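Local coordinates for Lmo0181 protein (PDB 5F7V) that binds the cyclic glucose oligosaccharide cycloalternan and, as a probable membrane lipoprotein, is thought to deliver it to an ABC transporter, at residues K276-F280 with S348-L354; L106-Y111 with V124-S128. All coordinates share one frame; numbering follows the deposited sequence. Where two conformers were deposited one is given.

Interaction 1 of 2, residues K276-F280 with S348-L354. With GLC (alpha-D-glucopyranose), chain B.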
loop_
_atom_site.group_PDB
_atom_site.type_symbol
_atom_site.label_atom_id
_atom_site.label_comp_id
_atom_site.label_asym_id
_atom_site.label_seq_id
_atom_site.Cartn_x
_atom_site.Cartn_y
_atom_site.Cartn_z
ATOM N N LYS A 276 -0.485 -8.195 17.119
ATOM C CA LYS A 276 -0.430 -7.073 16.214
ATOM C C LYS A 276 0.094 -7.521 14.864
ATOM O O LYS A 276 0.954 -8.416 14.787
ATOM C CB LYS A 276 0.479 -5.992 16.800
ATOM C CG LYS A 276 0.005 -5.558 18.184
ATOM C CD LYS A 276 0.881 -4.519 18.848
ATOM C CE LYS A 276 0.403 -4.141 20.231
ATOM N NZ LYS A 276 1.361 -3.284 20.964
ATOM N N ALA A 277 -0.427 -6.906 13.810
ATOM C CA ALA A 277 0.106 -7.123 12.466
ATOM C C ALA A 277 -0.225 -5.902 11.633
ATOM O O ALA A 277 -1.391 -5.462 11.606
ATOM C CB ALA A 277 -0.461 -8.386 11.842
ATOM N N THR A 278 0.806 -5.378 10.990
ATOM C CA THR A 278 0.664 -4.141 10.220
ATOM C C THR A 278 1.204 -4.361 8.821
ATOM O O THR A 278 2.038 -5.233 8.520
ATOM C CB THR A 278 1.432 -3.028 10.903
ATOM O OG1 THR A 278 2.791 -3.442 11.037
ATOM C CG2 THR A 278 0.782 -2.731 12.275
ATOM N N HIS A 279 0.650 -3.581 7.917
ATOM C CA HIS A 279 1.083 -3.616 6.510
ATOM C C HIS A 279 2.469 -3.021 6.349
ATOM O O HIS A 279 2.890 -2.123 7.051
ATOM C CB HIS A 279 0.113 -2.816 5.656
ATOM C CG HIS A 279 -1.041 -3.625 5.166
ATOM N ND1 HIS A 279 -2.341 -3.185 5.236
ATOM C CD2 HIS A 279 -1.079 -4.816 4.527
ATOM C CE1 HIS A 279 -3.130 -4.077 4.666
ATOM N NE2 HIS A 279 -2.386 -5.064 4.221
ATOM N N PHE A 280 3.183 -3.511 5.348
ATOM C CA PHE A 280 4.426 -2.949 4.811
ATOM C C PHE A 280 4.337 -3.021 3.302
ATOM O O PHE A 280 4.228 -4.090 2.719
ATOM C CB PHE A 280 5.645 -3.723 5.312
ATOM C CG PHE A 280 6.944 -3.127 4.847
ATOM C CD1 PHE A 280 7.543 -2.110 5.590
ATOM C CD2 PHE A 280 7.515 -3.524 3.652
ATOM C CE1 PHE A 280 8.737 -1.556 5.160
ATOM C CE2 PHE A 280 8.689 -2.945 3.212
ATOM C CZ PHE A 280 9.267 -1.982 3.973
ATOM N N SER A 348 4.674 1.087 14.072
ATOM C CA SER A 348 3.988 0.015 13.352
ATOM C C SER A 348 4.959 -0.942 12.679
ATOM O O SER A 348 4.605 -2.105 12.506
ATOM C CB SER A 348 3.025 0.616 12.335
ATOM O OG SER A 348 1.948 1.341 12.898
ATOM N N LEU A 349 6.171 -0.512 12.334
ATOM C CA LEU A 349 7.112 -1.369 11.622
ATOM C C LEU A 349 7.543 -2.576 12.416
ATOM O O LEU A 349 7.897 -3.585 11.824
ATOM C CB LEU A 349 8.309 -0.557 11.181
ATOM C CG LEU A 349 8.025 0.581 10.199
ATOM C CD1 LEU A 349 9.244 1.457 10.051
ATOM C CD2 LEU A 349 7.581 0.025 8.857
ATOM N N GLN A 350 7.477 -2.530 13.742
ATOM C CA GLN A 350 7.791 -3.697 14.552
ATOM C C GLN A 350 6.915 -4.914 14.214
ATOM O O GLN A 350 7.328 -6.058 14.291
ATOM C CB GLN A 350 7.614 -3.393 16.047
ATOM C CG GLN A 350 8.055 -4.550 16.931
ATOM C CD GLN A 350 8.027 -4.281 18.442
ATOM O OE1 GLN A 350 7.866 -5.181 19.271
ATOM N NE2 GLN A 350 8.133 -3.026 18.803
ATOM N N TYR A 351 5.671 -4.641 13.821
ATOM C CA TYR A 351 4.664 -5.695 13.672
ATOM C C TYR A 351 4.374 -5.984 12.222
ATOM O O TYR A 351 3.386 -6.624 11.927
ATOM C CB TYR A 351 3.368 -5.283 14.388
ATOM C CG TYR A 351 3.631 -4.577 15.696
ATOM C CD1 TYR A 351 4.239 -5.249 16.756
ATOM C CD2 TYR A 351 3.298 -3.232 15.850
ATOM C CE1 TYR A 351 4.469 -4.586 17.948
ATOM C CE2 TYR A 351 3.571 -2.578 17.045
ATOM C CZ TYR A 351 4.144 -3.220 18.084
ATOM O OH TYR A 351 4.414 -2.576 19.276
ATOM N N MET A 352 5.231 -5.575 11.311
ATOM C CA MET A 352 4.941 -5.691 9.893
ATOM C C MET A 352 4.785 -7.136 9.438
ATOM O O MET A 352 5.448 -8.060 9.937
ATOM C CB MET A 352 6.039 -5.011 9.069
ATOM C CG MET A 352 7.367 -5.735 9.078
ATOM S SD MET A 352 8.564 -5.120 7.858
ATOM C CE MET A 352 8.944 -3.666 8.710
ATOM N N VAL A 353 3.927 -7.308 8.450
ATOM C CA VAL A 353 3.812 -8.550 7.704
ATOM C C VAL A 353 3.963 -8.228 6.223
ATOM O O VAL A 353 3.253 -7.401 5.664
ATOM C CB VAL A 353 2.536 -9.338 8.038
ATOM C CG1 VAL A 353 2.681 -9.887 9.445
ATOM C CG2 VAL A 353 1.258 -8.533 7.758
ATOM N N LEU A 354 4.930 -8.874 5.590
ATOM C CA LEU A 354 5.249 -8.616 4.190
ATOM C C LEU A 354 4.137 -9.162 3.302
ATOM O O LEU A 354 3.495 -10.157 3.653
ATOM C CB LEU A 354 6.593 -9.241 3.853
ATOM C CG LEU A 354 7.760 -8.743 4.702
ATOM C CD1 LEU A 354 9.001 -9.517 4.316
ATOM C CD2 LEU A 354 7.987 -7.257 4.482
HETATM C C1 GLC B . -4.095 -1.275 -1.441
HETATM C C2 GLC B . -5.332 -0.397 -1.573
HETATM C C3 GLC B . -5.378 0.576 -0.394
HETATM C C4 GLC B . -5.354 -0.206 0.905
HETATM C C5 GLC B . -4.210 -1.231 0.935
HETATM C C6 GLC B . -4.289 -2.222 2.099
HETATM O O2 GLC B . -5.332 0.307 -2.827
HETATM O O3 GLC B . -6.602 1.314 -0.526
HETATM O O4 GLC B . -5.149 0.679 2.019
HETATM O O5 GLC B . -4.147 -2.040 -0.240
HETATM O O6 GLC B . -5.521 -2.930 2.012
HETATM O O HOH W 1 2.621 -9.360 12.803
HETATM O O HOH W 2 2.413 -0.783 19.810
HETATM O O HOH W 3 2.398 -5.852 3.708
#
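Lys276 lies along Tyr351 with its aliphatic chain extended, and its CD sits over one face of the phenol ring, 3.6 Å from the centroid, in a CH-pi contact; CB of Gln350 covers the opposite face. A long aliphatic chain suits this partly exposed edge of the contact: its methylenes cover the ring while NZ goes on to a salt bridge with Asp150 and to a water that also meets Tyr351 OH. Thr278 turns OG1 between its backbone N and carbonyl carbon (chi1 57°), from where it donates to Ser348 O at 2.7 Å; threonine also supplies a methyl, CG2, that packs near Ser348 CB. That carbonyl also accepts from Tyr351 N, on the other face of its plane. Thr278 N donates to Tyr351 O (3.0 Å) and Val353 N to Thr278 O (2.8 Å), a short parallel pairing that adds 352-353 to strand 278-287 in the mixed sheet of this periplasmic-binding-protein-like fold. Phe280 CG is anti to the backbone N (chi1 -177°), which lays the flat ring alongside Met352, whose flexible thioether follows it, SD obliquely 4.3 Å from the centroid in a Met-aromatic contact. His279, of the glycan pocket, brings CE1 within 3.4 Å of glucose C6; its NE2 is hydrogen-bonded to Asn180 O.

Interaction 2 of 2, residues L106-Y111 with V124-S128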
loop_
_atom_site.group_PDB
_atom_site.type_symbol
_atom_site.label_atom_id
_atom_site.label_comp_id
_atom_site.label_asym_id
_atom_site.label_seq_id
_atom_site.Cartn_x
_atom_site.Cartn_y
_atom_site.Cartn_z
ATOM N N LEU A 106 19.661 2.181 2.830
ATOM C CA LEU A 106 18.235 2.123 2.542
ATOM C C LEU A 106 17.516 1.152 3.452
ATOM O O LEU A 106 18.110 0.236 4.003
ATOM C CB LEU A 106 18.032 1.678 1.097
ATOM C CG LEU A 106 18.797 2.518 0.074
ATOM C CD1 LEU A 106 18.319 2.068 -1.300
ATOM C CD2 LEU A 106 18.495 3.988 0.229
ATOM N N ASN A 107 16.214 1.348 3.619
ATOM C CA ASN A 107 15.411 0.335 4.306
ATOM C C ASN A 107 15.551 -1.010 3.606
ATOM O O ASN A 107 15.301 -1.152 2.412
ATOM C CB ASN A 107 13.953 0.771 4.325
ATOM C CG ASN A 107 13.057 -0.234 5.007
ATOM O OD1 ASN A 107 12.809 -1.318 4.481
ATOM N ND2 ASN A 107 12.534 0.126 6.186
ATOM N N LYS A 108 15.986 -1.996 4.373
ATOM C CA LYS A 108 16.324 -3.266 3.759
ATOM C C LYS A 108 15.153 -4.072 3.213
ATOM O O LYS A 108 15.274 -4.684 2.152
ATOM C CB LYS A 108 17.048 -4.128 4.762
ATOM C CG LYS A 108 17.746 -5.287 4.070
ATOM C CD LYS A 108 18.741 -5.975 4.962
ATOM C CE LYS A 108 19.103 -7.340 4.401
ATOM N NZ LYS A 108 19.723 -8.178 5.469
ATOM N N GLN A 109 14.045 -4.034 3.939
ATOM C CA GLN A 109 12.847 -4.714 3.470
ATOM C C GLN A 109 12.351 -4.090 2.168
ATOM O O GLN A 109 11.930 -4.792 1.263
ATOM C CB GLN A 109 11.745 -4.667 4.535
ATOM C CG GLN A 109 12.043 -5.543 5.735
ATOM C CD GLN A 109 13.151 -4.964 6.583
ATOM O OE1 GLN A 109 13.171 -3.776 6.907
ATOM N NE2 GLN A 109 14.110 -5.796 6.901
ATOM N N ALA A 110 12.436 -2.782 2.054
ATOM C CA ALA A 110 11.971 -2.096 0.865
ATOM C C ALA A 110 12.897 -2.373 -0.305
ATOM O O ALA A 110 12.432 -2.615 -1.401
ATOM C CB ALA A 110 11.852 -0.607 1.140
ATOM N N TYR A 111 14.204 -2.386 -0.047
ATOM C CA TYR A 111 15.171 -2.692 -1.121
ATOM C C TYR A 111 15.006 -4.125 -1.595
ATOM O O TYR A 111 15.003 -4.411 -2.820
ATOM C CB TYR A 111 16.598 -2.429 -0.616
ATOM C CG TYR A 111 17.671 -2.570 -1.661
ATOM C CD1 TYR A 111 17.762 -1.696 -2.742
ATOM C CD2 TYR A 111 18.590 -3.596 -1.609
ATOM C CE1 TYR A 111 18.744 -1.811 -3.714
ATOM C CE2 TYR A 111 19.580 -3.725 -2.576
ATOM C CZ TYR A 111 19.648 -2.824 -3.618
ATOM O OH TYR A 111 20.597 -2.891 -4.623
ATOM N N VAL A 124 14.292 0.699 -5.275
ATOM C CA VAL A 124 13.231 1.056 -4.346
ATOM C C VAL A 124 13.049 2.555 -4.281
ATOM O O VAL A 124 14.004 3.313 -4.125
ATOM C CB VAL A 124 13.467 0.471 -2.942
ATOM C CG1 VAL A 124 14.796 0.911 -2.340
ATOM C CG2 VAL A 124 12.302 0.837 -2.049
ATOM N N GLU A 125 11.811 2.986 -4.420
ATOM C CA GLU A 125 11.435 4.396 -4.501
ATOM C C GLU A 125 10.834 4.912 -3.206
ATOM O O GLU A 125 11.093 6.054 -2.796
ATOM C CB GLU A 125 10.422 4.541 -5.653
ATOM C CG GLU A 125 9.863 5.915 -5.799
ATOM C CD GLU A 125 8.551 5.965 -6.525
ATOM O OE1 GLU A 125 8.017 4.833 -6.854
ATOM O OE2 GLU A 125 8.080 7.077 -6.743
ATOM N N SER A 126 10.015 4.109 -2.557
ATOM C CA SER A 126 9.358 4.538 -1.333
ATOM C C SER A 126 8.858 3.325 -0.575
ATOM O O SER A 126 8.763 2.221 -1.107
ATOM C CB SER A 126 8.198 5.483 -1.609
ATOM O OG SER A 126 7.113 4.842 -2.251
ATOM N N PHE A 127 8.527 3.511 0.702
ATOM C CA PHE A 127 7.813 2.490 1.454
ATOM C C PHE A 127 6.746 3.145 2.319
ATOM O O PHE A 127 6.758 4.373 2.552
ATOM C CB PHE A 127 8.767 1.538 2.188
ATOM C CG PHE A 127 9.426 2.129 3.400
ATOM C CD1 PHE A 127 10.622 2.830 3.274
ATOM C CD2 PHE A 127 8.881 2.003 4.669
ATOM C CE1 PHE A 127 11.264 3.397 4.353
ATOM C CE2 PHE A 127 9.520 2.572 5.752
ATOM C CZ PHE A 127 10.701 3.247 5.585
ATOM N N SER A 128 5.825 2.302 2.760
ATOM C CA SER A 128 4.639 2.838 3.457
ATOM C C SER A 128 3.937 1.765 4.270
ATOM O O SER A 128 4.258 0.581 4.192
ATOM C CB SER A 128 3.657 3.392 2.408
ATOM O OG SER A 128 3.140 2.374 1.576
#
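Val124 packs against Ala110, Leu106 and Tyr111, burying more surface than any other residue of the two segments, and its two methyls divide the work. CG1 lies between the backbone N and the carbonyl carbon, which turns it to Leu106 CD1 at 3.9 Å and to the edge of the Tyr111 ring, near the ring plane, where it is 4.0 Å from CD1. CG2, on the other branch, presses against Ala110, 3.5 Å from its CB. A branched residue fits because it can fill both directions from one position on the strand. Ala110 follows in buried surface, and its small methyl lets the helix come close to the strand: the same CB that meets Val124 is also 3.9 Å from CB of Phe127. Asn107 crosses the Phe127 side chain at about a right angle, with ND2 3.7 Å above one ring face, offset toward the rim, and the amide and ring planes 36° apart. Asn107 extends its amide anti to the backbone N (chi1 179°), and OD1 accepts from Ala110 N at 2.9 Å with an N-H...O angle of 155°. This bond holds the amide over the ring while it satisfies a backbone N-H at the helix start. No hydrogen bond links the two segments, so the fit rests on van der Waals packing, mostly between apolar groups, with one amide laid over a ring. Beyond it, the strand is tied by backbone bonds to Leu321 and, through a classic beta bulge at Glu125 and Ser126, to Asn283. What results is an asparagine N-cap that starts a short helix against the long strand 119-135 of a bacterial solute-binding fold, on which Ser128 touches the bound glycan.

Overall arrangement
Both contacts reach the same mixed sheet, in which strands 278-287 and 119-135 are antiparallel neighbours, and their centres lie about 14 Å apart. Interaction 1 is partly buried: it pairs the start of strand 278-287 with a short, weakly bonded strand and the turn before it through backbone hydrogen bonds, with bridging waters and a charged lysine at its margin, and it carries a residue of the glycan pocket. Interaction 2 is buried, sets a helix start on a strand, and relies mainly on apolar contact, its capping bond staying within one segment. The two meet at Phe280, whose ring packs on Phe127 (CE1 to CD2 3.6 Å) and against Asn107, Gln109 and Ala110, giving them one continuous patch of packing.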